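Local coordinates for protein nucleoside permease NupG (Escherichia coli K-12, PDB 7DLA) that carries purine and pyrimidine nucleosides across the cell inner membrane in symport with protons, drawing on the proton motive force, at residues Ile81-Ala86 and Met160-Gly165; Phe12-Leu17 and Phe104-Thr109; Leu33-Ala38 and Thr90-Met95; Leu25-Phe30 and Phe230-Leu235. The protein carries 1 engineered substitution. All blocks are in the same frame, centred on the assembly; numbering follows the deposited sequence.

Contact 1 (Ile81-Ala86 and Met160-Gly165)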
loop_
_atom_site.group_PDB
_atom_site.type_symbol
_atom_site.label_atom_id
_atom_site.label_comp_id
_atom_site.label_asym_id
_atom_site.label_seq_id
_atom_site.Cartn_x
_atom_site.Cartn_y
_atom_site.Cartn_z
ATOM N N ILE A 81 17.303 8.357 -7.720
ATOM C CA ILE A 81 17.742 9.753 -7.648
ATOM C C ILE A 81 16.878 10.531 -6.661
ATOM O O ILE A 81 17.394 11.288 -5.821
ATOM C CB ILE A 81 17.730 10.408 -9.044
ATOM C CG1 ILE A 81 19.027 10.129 -9.796
ATOM C CG2 ILE A 81 17.529 11.911 -8.927
ATOM C CD1 ILE A 81 18.957 10.491 -11.255
ATOM N N THR A 82 15.552 10.336 -6.730
ATOM C CA THR A 82 14.657 11.123 -5.888
ATOM C C THR A 82 14.789 10.725 -4.426
ATOM O O THR A 82 14.764 11.583 -3.541
ATOM C CB THR A 82 13.203 10.982 -6.347
ATOM O OG1 THR A 82 12.793 9.611 -6.293
ATOM C CG2 THR A 82 13.025 11.512 -7.768
ATOM N N LEU A 83 14.899 9.427 -4.147
ATOM C CA LEU A 83 15.009 8.966 -2.763
ATOM C C LEU A 83 16.248 9.573 -2.089
ATOM O O LEU A 83 16.200 10.042 -0.931
ATOM C CB LEU A 83 15.026 7.423 -2.785
ATOM C CG LEU A 83 13.618 6.806 -2.960
ATOM C CD1 LEU A 83 13.616 5.408 -3.541
ATOM C CD2 LEU A 83 12.839 6.803 -1.659
ATOM N N PHE A 84 17.355 9.616 -2.840
ATOM C CA PHE A 84 18.559 10.314 -2.402
ATOM C C PHE A 84 18.223 11.762 -2.055
ATOM O O PHE A 84 18.419 12.196 -0.914
ATOM C CB PHE A 84 19.608 10.226 -3.520
ATOM C CG PHE A 84 20.858 11.041 -3.290
ATOM C CD1 PHE A 84 21.929 10.483 -2.609
ATOM C CD2 PHE A 84 20.976 12.340 -3.777
ATOM C CE1 PHE A 84 23.083 11.202 -2.395
ATOM C CE2 PHE A 84 22.121 13.074 -3.561
ATOM C CZ PHE A 84 23.181 12.507 -2.868
ATOM N N MET A 85 17.659 12.513 -3.027
ATOM C CA MET A 85 17.316 13.917 -2.777
ATOM C C MET A 85 16.383 14.072 -1.588
ATOM O O MET A 85 16.411 15.090 -0.888
ATOM C CB MET A 85 16.651 14.551 -3.990
ATOM C CG MET A 85 17.522 14.849 -5.168
ATOM S SD MET A 85 16.456 15.520 -6.465
ATOM C CE MET A 85 16.632 17.304 -6.234
ATOM N N ALA A 86 15.515 13.090 -1.374
ATOM C CA ALA A 86 14.528 13.181 -0.305
ATOM C C ALA A 86 15.203 13.116 1.059
ATOM O O ALA A 86 14.762 13.784 2.008
ATOM C CB ALA A 86 13.472 12.067 -0.471
ATOM N N MET A 160 18.340 8.063 7.137
ATOM C CA MET A 160 19.124 6.985 6.563
ATOM C C MET A 160 18.256 6.020 5.774
ATOM O O MET A 160 18.660 5.546 4.703
ATOM C CB MET A 160 19.885 6.276 7.679
ATOM C CG MET A 160 21.268 6.847 7.894
ATOM S SD MET A 160 22.139 6.545 6.362
ATOM C CE MET A 160 21.991 4.774 6.298
ATOM N N GLN A 161 17.062 5.724 6.291
ATOM C CA GLN A 161 16.154 4.817 5.599
ATOM C C GLN A 161 16.076 5.159 4.119
ATOM O O GLN A 161 16.083 4.264 3.265
ATOM C CB GLN A 161 14.775 4.887 6.252
ATOM C CG GLN A 161 14.129 6.254 6.117
ATOM C CD GLN A 161 12.769 6.314 6.763
ATOM O OE1 GLN A 161 12.471 5.488 7.602
ATOM N NE2 GLN A 161 11.957 7.304 6.413
ATOM N N LEU A 162 16.085 6.459 3.804
ATOM C CA LEU A 162 15.933 6.920 2.428
ATOM C C LEU A 162 17.192 6.638 1.606
ATOM O O LEU A 162 17.114 6.246 0.427
ATOM C CB LEU A 162 15.628 8.412 2.441
ATOM C CG LEU A 162 14.193 8.873 2.693
ATOM C CD1 LEU A 162 14.157 10.360 2.566
ATOM C CD2 LEU A 162 13.166 8.248 1.764
ATOM N N TYR A 163 18.366 6.841 2.207
ATOM C CA TYR A 163 19.599 6.501 1.505
ATOM C C TYR A 163 19.607 5.026 1.158
ATOM O O TYR A 163 19.956 4.643 0.039
ATOM C CB TYR A 163 20.821 6.881 2.354
ATOM C CG TYR A 163 21.224 8.296 2.087
ATOM C CD1 TYR A 163 21.038 8.834 0.834
ATOM C CD2 TYR A 163 21.720 9.113 3.090
ATOM C CE1 TYR A 163 21.358 10.122 0.560
ATOM C CE2 TYR A 163 22.040 10.438 2.826
ATOM C CZ TYR A 163 21.856 10.931 1.542
ATOM O OH TYR A 163 22.147 12.232 1.198
ATOM N N ILE A 164 19.170 4.193 2.101
ATOM C CA ILE A 164 19.143 2.750 1.895
ATOM C C ILE A 164 18.151 2.376 0.792
ATOM O O ILE A 164 18.430 1.519 -0.050
ATOM C CB ILE A 164 18.802 2.061 3.226
ATOM C CG1 ILE A 164 19.804 2.490 4.288
ATOM C CG2 ILE A 164 18.787 0.557 3.070
ATOM C CD1 ILE A 164 19.567 1.845 5.617
ATOM N N GLY A 165 16.976 2.997 0.781
ATOM C CA GLY A 165 16.027 2.714 -0.281
ATOM C C GLY A 165 16.567 3.060 -1.656
ATOM O O GLY A 165 16.422 2.289 -2.607
#
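Phe84 and Tyr163 meet ring to ring on one flank of an antiparallel helix pair, while Leu83, Ala86, Leu162 and Gly165 fill the seam beside them. The pair belongs to the transmembrane helix bundle of the major facilitator fold: 81-86 is the last part of the third membrane helix and 160-165 the first turns of the sixth, so both lie near the periplasmic end. The two axes come within 7.9 Å, their N-to-C directions 164° apart. The centroids of the Phe84 and Tyr163 rings are 5.4 Å apart and the ring planes are tilted at 49°, neither stacked nor perpendicular. Phe84 starts off pointing away from 160-165; its CG lies anti to the backbone N (chi1 173°), and the end of the ring comes back toward Tyr163. Its CD1 meets Tyr163 CE1 at the edge of the tyrosine ring, near the ring plane, with Phe84 CE1 also close to Tyr163 CE1. The two leucines cross at about a right angle, with Leu83 CD2 3.7 Å from Leu162 CD2. Gly165, lacking a side chain, lets Leu83 approach the main chain, its CD1 standing 4.2 Å from Gly165 C. Leu83 also reaches Ala166 and Ser169, further along helix 160-177, and Ala86 touches Val98 of helix 92-122, so these apolar groups are shared with the next layer of the bundle. The two methyls of Leu162 divide the work: CD2 is spent on Leu83, and CD1 sits 3.6 Å from Ala86 CB.

Contact 2 (Phe12-Leu17 and Phe104-Thr109)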
loop_
_atom_site.group_PDB
_atom_site.type_symbol
_atom_site.label_atom_id
_atom_site.label_comp_id
_atom_site.label_asym_id
_atom_site.label_seq_id
_atom_site.Cartn_x
_atom_site.Cartn_y
_atom_site.Cartn_z
ATOM N N PHE A 12 12.316 -9.412 -4.429
ATOM C CA PHE A 12 12.963 -8.947 -3.211
ATOM C C PHE A 12 13.266 -7.464 -3.292
ATOM O O PHE A 12 12.802 -6.682 -2.461
ATOM C CB PHE A 12 14.270 -9.688 -2.967
ATOM C CG PHE A 12 14.838 -9.425 -1.603
ATOM C CD1 PHE A 12 14.392 -10.134 -0.503
ATOM C CD2 PHE A 12 15.850 -8.512 -1.427
ATOM C CE1 PHE A 12 14.910 -9.900 0.753
ATOM C CE2 PHE A 12 16.348 -8.253 -0.161
ATOM C CZ PHE A 12 15.874 -8.961 0.929
ATOM N N LEU A 13 14.064 -7.070 -4.291
ATOM C CA LEU A 13 14.550 -5.696 -4.395
ATOM C C LEU A 13 13.407 -4.716 -4.593
ATOM O O LEU A 13 13.358 -3.660 -3.935
ATOM C CB LEU A 13 15.556 -5.571 -5.545
ATOM C CG LEU A 13 16.886 -6.250 -5.331
ATOM C CD1 LEU A 13 17.776 -5.902 -6.473
ATOM C CD2 LEU A 13 17.439 -5.721 -4.044
ATOM N N GLN A 14 12.511 -5.029 -5.541
ATOM C CA GLN A 14 11.353 -4.221 -5.876
ATOM C C GLN A 14 10.652 -3.774 -4.610
ATOM O O GLN A 14 10.197 -2.630 -4.490
ATOM C CB GLN A 14 10.375 -5.014 -6.739
ATOM C CG GLN A 14 9.011 -4.368 -6.823
ATOM C CD GLN A 14 8.974 -3.227 -7.817
ATOM O OE1 GLN A 14 9.732 -3.214 -8.781
ATOM N NE2 GLN A 14 8.124 -2.247 -7.569
ATOM N N PHE A 15 10.572 -4.679 -3.647
ATOM C CA PHE A 15 9.848 -4.319 -2.442
ATOM C C PHE A 15 10.735 -3.921 -1.279
ATOM O O PHE A 15 10.291 -3.162 -0.414
ATOM C CB PHE A 15 8.944 -5.468 -2.045
ATOM C CG PHE A 15 7.826 -5.638 -2.974
ATOM C CD1 PHE A 15 6.891 -4.626 -3.116
ATOM C CD2 PHE A 15 7.731 -6.761 -3.769
ATOM C CE1 PHE A 15 5.844 -4.771 -3.999
ATOM C CE2 PHE A 15 6.688 -6.918 -4.646
ATOM C CZ PHE A 15 5.741 -5.921 -4.764
ATOM N N CYS A 16 11.964 -4.412 -1.232
ATOM C CA CYS A 16 12.891 -3.984 -0.203
ATOM C C CYS A 16 13.059 -2.481 -0.259
ATOM O O CYS A 16 12.932 -1.798 0.761
ATOM C CB CYS A 16 14.229 -4.681 -0.399
ATOM S SG CYS A 16 15.149 -4.750 1.097
ATOM N N LEU A 17 13.288 -1.940 -1.466
ATOM C CA LEU A 17 13.506 -0.498 -1.581
ATOM C C LEU A 17 12.306 0.276 -1.069
ATOM O O LEU A 17 12.468 1.338 -0.468
ATOM C CB LEU A 17 13.821 -0.082 -3.020
ATOM C CG LEU A 17 12.759 -0.025 -4.124
ATOM C CD1 LEU A 17 11.998 1.314 -4.209
ATOM C CD2 LEU A 17 13.401 -0.326 -5.450
ATOM N N PHE A 104 5.347 8.749 -8.839
ATOM C CA PHE A 104 5.036 8.761 -10.261
ATOM C C PHE A 104 5.922 7.776 -10.994
ATOM O O PHE A 104 5.480 7.129 -11.945
ATOM C CB PHE A 104 5.227 10.169 -10.813
ATOM C CG PHE A 104 3.944 10.905 -11.056
ATOM C CD1 PHE A 104 3.174 11.365 -9.986
ATOM C CD2 PHE A 104 3.503 11.151 -12.336
ATOM C CE1 PHE A 104 1.982 12.049 -10.198
ATOM C CE2 PHE A 104 2.305 11.835 -12.553
ATOM C CZ PHE A 104 1.555 12.289 -11.477
ATOM N N ALA A 105 7.168 7.629 -10.545
ATOM C CA ALA A 105 8.063 6.623 -11.106
ATOM C C ALA A 105 7.832 5.232 -10.520
ATOM O O ALA A 105 7.934 4.236 -11.233
ATOM C CB ALA A 105 9.517 7.033 -10.886
ATOM N N TYR A 106 7.510 5.141 -9.241
ATOM C CA TYR A 106 7.496 3.850 -8.573
ATOM C C TYR A 106 6.204 3.086 -8.775
ATOM O O TYR A 106 6.241 1.868 -8.936
ATOM C CB TYR A 106 7.746 4.023 -7.086
ATOM C CG TYR A 106 7.788 2.694 -6.383
ATOM C CD1 TYR A 106 6.636 2.094 -5.895
ATOM C CD2 TYR A 106 8.962 1.975 -6.333
ATOM C CE1 TYR A 106 6.694 0.870 -5.277
ATOM C CE2 TYR A 106 9.018 0.746 -5.745
ATOM C CZ TYR A 106 7.896 0.200 -5.216
ATOM O OH TYR A 106 8.018 -1.034 -4.631
ATOM N N MET A 107 5.070 3.764 -8.678
ATOM C CA MET A 107 3.758 3.144 -8.838
ATOM C C MET A 107 3.643 2.299 -10.101
ATOM O O MET A 107 3.198 1.144 -10.004
ATOM C CB MET A 107 2.710 4.260 -8.816
ATOM C CG MET A 107 2.397 4.809 -7.445
ATOM S SD MET A 107 2.938 3.859 -6.014
ATOM C CE MET A 107 2.013 2.351 -6.113
ATOM N N PRO A 108 4.031 2.778 -11.288
ATOM C CA PRO A 108 3.922 1.922 -12.475
ATOM C C PRO A 108 4.744 0.641 -12.394
ATOM O O PRO A 108 4.380 -0.372 -13.015
ATOM C CB PRO A 108 4.416 2.859 -13.584
ATOM C CG PRO A 108 4.063 4.223 -13.073
ATOM C CD PRO A 108 4.483 4.131 -11.667
ATOM N N THR A 109 5.862 0.649 -11.657
ATOM C CA THR A 109 6.720 -0.535 -11.635
ATOM C C THR A 109 5.992 -1.724 -11.028
ATOM O O THR A 109 6.327 -2.873 -11.342
ATOM C CB THR A 109 8.058 -0.258 -10.891
ATOM O OG1 THR A 109 7.847 -0.018 -9.496
ATOM C CG2 THR A 109 8.748 0.939 -11.487
#
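Gln14 reaches from the first membrane helix toward Tyr106 and Thr109 of the fourth, bridging axes that come no closer than 11.8 Å. From CB the chain leaves with CG anti to the backbone N (chi1 165°). CG lies over the centre of one face of the Phe15 ring, 3.9 Å above its plane, and a bend at the next torsion sends CD toward Thr109, where it comes 3.8 Å from OG1. At the tip the two amide atoms part company. OE1 accepts hydrogen bonds from outside, with His76 NE2 and Tyr72 OH as partners on helix 68-86. NE2 donates to Thr109 OG1 over 3.0 Å, almost straight at 173° and with the acceptor practically in the amide plane. Thr109 OG1 in turn donates to Tyr106 O, its own helix's carbonyl, on a lone pair in the carbonyl plane. A second link runs the other way: Tyr106 OH donates a hydrogen bond to Gln14 O at 2.7 Å, tilted 33° from the plane of that carbonyl. With OE1 and NE2 both bonded, the amide's rotation should be fixed, while Tyr106 holds the main-chain carbonyl. Leu17 adds an apolar touch, its CD1 3.4 Å from Tyr106 CE2, as the two side chains slide past each other in opposite directions; Trp18 stacks on the tyrosine ring. Helix 104-109 is kinked at Pro108, whose nitrogen has no bond to the preceding turn. The result is a buried polar network joining the first, third and fourth membrane helices within the N-terminal helix bundle of a major facilitator transporter.

Contact 3 (Leu33-Ala38 and Thr90-Met95)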
loop_
_atom_site.group_PDB
_atom_site.type_symbol
_atom_site.label_atom_id
_atom_site.label_comp_id
_atom_site.label_asym_id
_atom_site.label_seq_id
_atom_site.Cartn_x
_atom_site.Cartn_y
_atom_site.Cartn_z
ATOM N N LEU A 33 11.712 15.653 11.685
ATOM C CA LEU A 33 11.577 16.900 10.939
ATOM C C LEU A 33 10.550 17.869 11.533
ATOM O O LEU A 33 10.334 18.942 10.953
ATOM C CB LEU A 33 11.210 16.603 9.487
ATOM C CG LEU A 33 12.259 15.928 8.608
ATOM C CD1 LEU A 33 12.143 16.413 7.168
ATOM C CD2 LEU A 33 13.634 16.113 9.132
ATOM N N LYS A 34 9.909 17.524 12.652
ATOM C CA LYS A 34 8.899 18.374 13.278
ATOM C C LYS A 34 7.889 18.846 12.234
ATOM O O LYS A 34 7.797 20.029 11.913
ATOM C CB LYS A 34 9.553 19.563 13.996
ATOM C CG LYS A 34 10.711 19.211 14.972
ATOM C CD LYS A 34 10.328 18.227 16.070
ATOM C CE LYS A 34 11.433 18.032 17.133
ATOM N NZ LYS A 34 12.874 18.068 16.661
ATOM N N PHE A 35 7.193 17.880 11.642
ATOM C CA PHE A 35 6.139 18.104 10.670
ATOM C C PHE A 35 4.829 17.878 11.399
ATOM O O PHE A 35 4.762 17.044 12.304
ATOM C CB PHE A 35 6.259 17.097 9.528
ATOM C CG PHE A 35 7.124 17.554 8.399
ATOM C CD1 PHE A 35 8.083 18.543 8.594
ATOM C CD2 PHE A 35 7.009 16.970 7.155
ATOM C CE1 PHE A 35 8.889 18.961 7.552
ATOM C CE2 PHE A 35 7.815 17.382 6.115
ATOM C CZ PHE A 35 8.772 18.371 6.319
ATOM N N ASP A 36 3.794 18.621 11.021
ATOM C CA ASP A 36 2.466 18.284 11.540
ATOM C C ASP A 36 1.787 17.170 10.736
ATOM O O ASP A 36 2.227 16.763 9.654
ATOM C CB ASP A 36 1.516 19.471 11.529
ATOM C CG ASP A 36 1.620 20.256 10.258
ATOM O OD1 ASP A 36 2.693 20.168 9.595
ATOM O OD2 ASP A 36 0.567 20.848 9.873
ATOM N N GLY A 37 0.654 16.712 11.277
ATOM C CA GLY A 37 -0.078 15.620 10.649
ATOM C C GLY A 37 -0.560 15.958 9.253
ATOM O O GLY A 37 -0.527 15.113 8.363
ATOM N N ALA A 38 -0.996 17.204 9.044
ATOM C CA ALA A 38 -1.395 17.664 7.718
ATOM C C ALA A 38 -0.303 17.425 6.681
ATOM O O ALA A 38 -0.551 16.807 5.638
ATOM C CB ALA A 38 -1.738 19.150 7.777
ATOM N N THR A 90 14.180 19.178 3.662
ATOM C CA THR A 90 13.928 19.621 5.020
ATOM C C THR A 90 12.548 20.241 5.227
ATOM O O THR A 90 12.133 20.377 6.380
ATOM C CB THR A 90 15.031 20.605 5.455
ATOM O OG1 THR A 90 14.638 21.275 6.649
ATOM C CG2 THR A 90 15.269 21.639 4.383
ATOM N N THR A 91 11.797 20.554 4.158
ATOM C CA THR A 91 10.483 21.195 4.250
ATOM C C THR A 91 9.354 20.298 3.722
ATOM O O THR A 91 9.593 19.402 2.901
ATOM C CB THR A 91 10.471 22.513 3.470
ATOM O OG1 THR A 91 10.497 22.237 2.070
ATOM C CG2 THR A 91 11.708 23.296 3.798
ATOM N N PRO A 92 8.106 20.527 4.166
ATOM C CA PRO A 92 7.000 19.667 3.708
ATOM C C PRO A 92 6.685 19.800 2.235
ATOM O O PRO A 92 6.409 18.798 1.584
ATOM C CB PRO A 92 5.823 20.142 4.566
ATOM C CG PRO A 92 6.453 20.719 5.747
ATOM C CD PRO A 92 7.619 21.469 5.184
ATOM N N GLU A 93 6.649 21.017 1.703
ATOM C CA GLU A 93 6.343 21.197 0.288
ATOM C C GLU A 93 7.346 20.441 -0.574
ATOM O O GLU A 93 6.973 19.767 -1.550
ATOM C CB GLU A 93 6.345 22.690 -0.045
ATOM C CG GLU A 93 7.336 23.487 0.835
ATOM C CD GLU A 93 6.778 23.959 2.191
ATOM O OE1 GLU A 93 7.123 25.090 2.583
ATOM O OE2 GLU A 93 5.992 23.236 2.855
ATOM N N ALA A 94 8.625 20.496 -0.183
ATOM C CA ALA A 94 9.667 19.745 -0.874
ATOM C C ALA A 94 9.498 18.248 -0.687
ATOM O O ALA A 94 9.672 17.484 -1.640
ATOM C CB ALA A 94 11.038 20.170 -0.373
ATOM N N MET A 95 9.203 17.809 0.539
ATOM C CA MET A 95 8.952 16.393 0.756
ATOM C C MET A 95 7.838 15.909 -0.156
ATOM O O MET A 95 7.965 14.868 -0.802
ATOM C CB MET A 95 8.594 16.124 2.218
ATOM C CG MET A 95 8.695 14.651 2.581
ATOM S SD MET A 95 10.352 13.975 2.146
ATOM C CE MET A 95 11.207 14.077 3.718
#
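The backbones of Leu33-Asp36 and Thr90-Pro92 run side by side in the same direction, Leu33 CA 6.9 Å from Thr90 CA and Phe35 CA 7.2 Å from Pro92 CA. Lys34, with positive phi, breaks from the preceding helix, and the Phe35 side chain then points at the other segment. Its ring takes Pro92 over one face: CG of the proline stands 3.5 Å from the ring centroid and 19° off the normal, a CH-pi contact. The edge of the same ring is occupied too, with Phe35 CE1 3.7 Å from Thr90 O and CE2 4.2 Å from Met95 CB. Leu33 joins at the side, its CD1 4.3 Å from Met95 CE. Met95 and Phe35 both also touch Met29, which extends the apolar cluster to helix 25-32. Pro92 opens helix 92-122, and Thr91 is its N-cap, OG1 accepting a weak hydrogen bond from Ala94 N at 3.4 Å. Asp36, at the N-cap position before helix 37-64, bonds through OD1 to Ser39 OG rather than to a helix N-H. A loop here packs against a loop and the helix start that follows it, between the first-to-second and third-to-fourth helix connections on the periplasmic side of a major facilitator bundle.

Contact 4 (Leu25-Phe30 and Phe230-Leu235)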
loop_
_atom_site.group_PDB
_atom_site.type_symbol
_atom_site.label_atom_id
_atom_site.label_comp_id
_atom_site.label_asym_id
_atom_site.label_seq_id
_atom_site.Cartn_x
_atom_site.Cartn_y
_atom_site.Cartn_z
ATOM N N LEU A 25 8.437 6.692 7.272
ATOM C CA LEU A 25 8.599 8.063 6.787
ATOM C C LEU A 25 7.672 9.047 7.503
ATOM O O LEU A 25 8.008 10.224 7.676
ATOM C CB LEU A 25 8.354 8.114 5.283
ATOM C CG LEU A 25 8.650 9.481 4.650
ATOM C CD1 LEU A 25 10.096 9.973 4.841
ATOM C CD2 LEU A 25 8.180 9.602 3.198
ATOM N N GLY A 26 6.494 8.602 7.914
ATOM C CA GLY A 26 5.653 9.475 8.709
ATOM C C GLY A 26 6.339 9.906 9.980
ATOM O O GLY A 26 6.400 11.091 10.285
ATOM N N SER A 27 6.876 8.927 10.716
ATOM C CA SER A 27 7.583 9.197 11.996
ATOM C C SER A 27 8.768 10.142 11.758
ATOM O O SER A 27 8.916 11.109 12.533
ATOM C CB SER A 27 8.028 7.912 12.647
ATOM O OG SER A 27 6.967 7.329 13.389
ATOM N N TYR A 28 9.573 9.867 10.727
ATOM C CA TYR A 28 10.735 10.691 10.414
ATOM C C TYR A 28 10.312 12.113 10.068
ATOM O O TYR A 28 11.014 13.075 10.408
ATOM C CB TYR A 28 11.538 10.036 9.285
ATOM C CG TYR A 28 12.492 10.937 8.538
ATOM C CD1 TYR A 28 13.761 11.273 9.054
ATOM C CD2 TYR A 28 12.127 11.443 7.299
ATOM C CE1 TYR A 28 14.644 12.113 8.333
ATOM C CE2 TYR A 28 12.980 12.262 6.581
ATOM C CZ TYR A 28 14.241 12.601 7.084
ATOM O OH TYR A 28 15.028 13.429 6.293
ATOM N N MET A 29 9.149 12.275 9.428
ATOM C CA MET A 29 8.642 13.624 9.220
ATOM C C MET A 29 8.185 14.256 10.527
ATOM O O MET A 29 8.384 15.456 10.741
ATOM C CB MET A 29 7.503 13.600 8.212
ATOM C CG MET A 29 7.986 13.209 6.858
ATOM S SD MET A 29 6.837 13.495 5.541
ATOM C CE MET A 29 6.039 11.872 5.497
ATOM N N PHE A 30 7.601 13.474 11.426
ATOM C CA PHE A 30 7.030 14.061 12.634
ATOM C C PHE A 30 8.054 14.208 13.752
ATOM O O PHE A 30 8.302 15.319 14.230
ATOM C CB PHE A 30 5.838 13.224 13.098
ATOM C CG PHE A 30 5.170 13.745 14.327
ATOM C CD1 PHE A 30 4.268 14.787 14.248
ATOM C CD2 PHE A 30 5.467 13.209 15.570
ATOM C CE1 PHE A 30 3.637 15.263 15.377
ATOM C CE2 PHE A 30 4.828 13.674 16.707
ATOM C CZ PHE A 30 3.916 14.709 16.610
ATOM N N PHE A 230 0.553 6.156 10.115
ATOM C CA PHE A 230 0.894 6.751 11.396
ATOM C C PHE A 230 1.070 5.753 12.523
ATOM O O PHE A 230 1.155 6.177 13.673
ATOM C CB PHE A 230 -0.154 7.785 11.833
ATOM C CG PHE A 230 -0.340 8.915 10.864
ATOM C CD1 PHE A 230 0.462 10.046 10.941
ATOM C CD2 PHE A 230 -1.352 8.869 9.915
ATOM C CE1 PHE A 230 0.284 11.087 10.053
ATOM C CE2 PHE A 230 -1.535 9.901 9.025
ATOM C CZ PHE A 230 -0.719 11.006 9.084
ATOM N N GLY A 231 1.112 4.452 12.257
ATOM C CA GLY A 231 1.187 3.508 13.355
ATOM C C GLY A 231 2.556 3.527 13.990
ATOM O O GLY A 231 2.701 3.398 15.211
ATOM N N ASN A 232 3.577 3.731 13.172
ATOM C CA ASN A 232 4.917 3.840 13.704
ATOM C C ASN A 232 5.048 5.127 14.519
ATOM O O ASN A 232 5.708 5.145 15.569
ATOM C CB ASN A 232 5.907 3.798 12.543
ATOM C CG ASN A 232 7.319 3.979 12.986
ATOM O OD1 ASN A 232 7.793 5.092 13.212
ATOM N ND2 ASN A 232 8.031 2.860 13.084
ATOM N N THR A 233 4.394 6.212 14.062
ATOM C CA THR A 233 4.394 7.467 14.820
ATOM C C THR A 233 3.612 7.334 16.111
ATOM O O THR A 233 3.993 7.916 17.128
ATOM C CB THR A 233 3.834 8.617 13.981
ATOM O OG1 THR A 233 4.428 8.606 12.674
ATOM C CG2 THR A 233 4.119 9.945 14.638
ATOM N N PHE A 234 2.541 6.548 16.095
ATOM C CA PHE A 234 1.773 6.307 17.306
ATOM C C PHE A 234 2.565 5.468 18.302
ATOM O O PHE A 234 2.489 5.701 19.513
ATOM C CB PHE A 234 0.425 5.674 16.937
ATOM C CG PHE A 234 -0.186 4.841 18.025
ATOM C CD1 PHE A 234 -0.673 5.436 19.180
ATOM C CD2 PHE A 234 -0.217 3.460 17.929
ATOM C CE1 PHE A 234 -1.225 4.670 20.201
ATOM C CE2 PHE A 234 -0.777 2.685 18.943
ATOM C CZ PHE A 234 -1.274 3.288 20.080
ATOM N N LEU A 235 3.360 4.516 17.819
ATOM C CA LEU A 235 4.173 3.730 18.744
ATOM C C LEU A 235 5.359 4.526 19.274
ATOM O O LEU A 235 5.750 4.371 20.440
ATOM C CB LEU A 235 4.652 2.452 18.069
ATOM C CG LEU A 235 3.551 1.450 17.785
ATOM C CD1 LEU A 235 4.165 0.223 17.177
ATOM C CD2 LEU A 235 2.917 1.105 19.091
#
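Ser27 and Thr233 hold the centre of this contact, their CA atoms 4.6 Å apart where two membrane helices meet. Thr233 OG1 donates a hydrogen bond to Ser27 OG over 2.9 Å. Ser27 OG lies anti to its own carbonyl carbon (chi1 -83°), beside the backbone N, and also faces Asn232, but the modelled approach to OD1 is so tight that this second bond is doubtful in detail. The threonine divides its two branches: OG1 faces the serine, while CG2 lies 3.7 Å from Phe30 CD2, the two side chains crossing at about a right angle. Gly26, having no side chain, allows OG1 of Thr233 to come within 3.5 Å of its carbonyl carbon. With Gly26 and Ser27 facing Thr233, the axes approach to 7.6 Å, at 53° between their N-to-C directions. Further out, Asn232 is steadied by a hydrogen bond from ND2 to Glu156 OE2, and Gly26 N is bonded to Tyr44 OH. Ile40 of helix 37-64 touches Phe30. Both helices depart from regular geometry here: 28-30 makes a wider pi-type turn, and 230-235 is kinked where the nitrogens of Asn232 and Thr233 lack bonds to the turn before. On the far flank Phe234 is set edge-to-face against Trp380, Trp384 and Phe238. The contact joins the periplasmic ends of the first and seventh membrane helices, one from each six-helix half of the major facilitator fold, consistent with a transporter closed on the periplasmic side.

How the contacts relate
From the N terminus, 12-17 opens contact 2 and 25-30 opens contact 4, followed by 33-38 (contact 3) and 81-86 (contact 1). Contact 3 closes first, at 90-95, and its loop lies wholly within those of contacts 2 and 4. Contact 2 closes next at 104-109, then contact 1 at 160-165, which crosses both contacts 2 and 3. Contact 4 ends last, at 230-235, enclosing contacts 1 and 3 and crossing contact 2. Contacts 1, 2 and 3 tie helices of the N-terminal half together, whereas contact 4 reaches across to the C-terminal half. Contacts 3 and 4 adjoin, their centres about 12 Å apart.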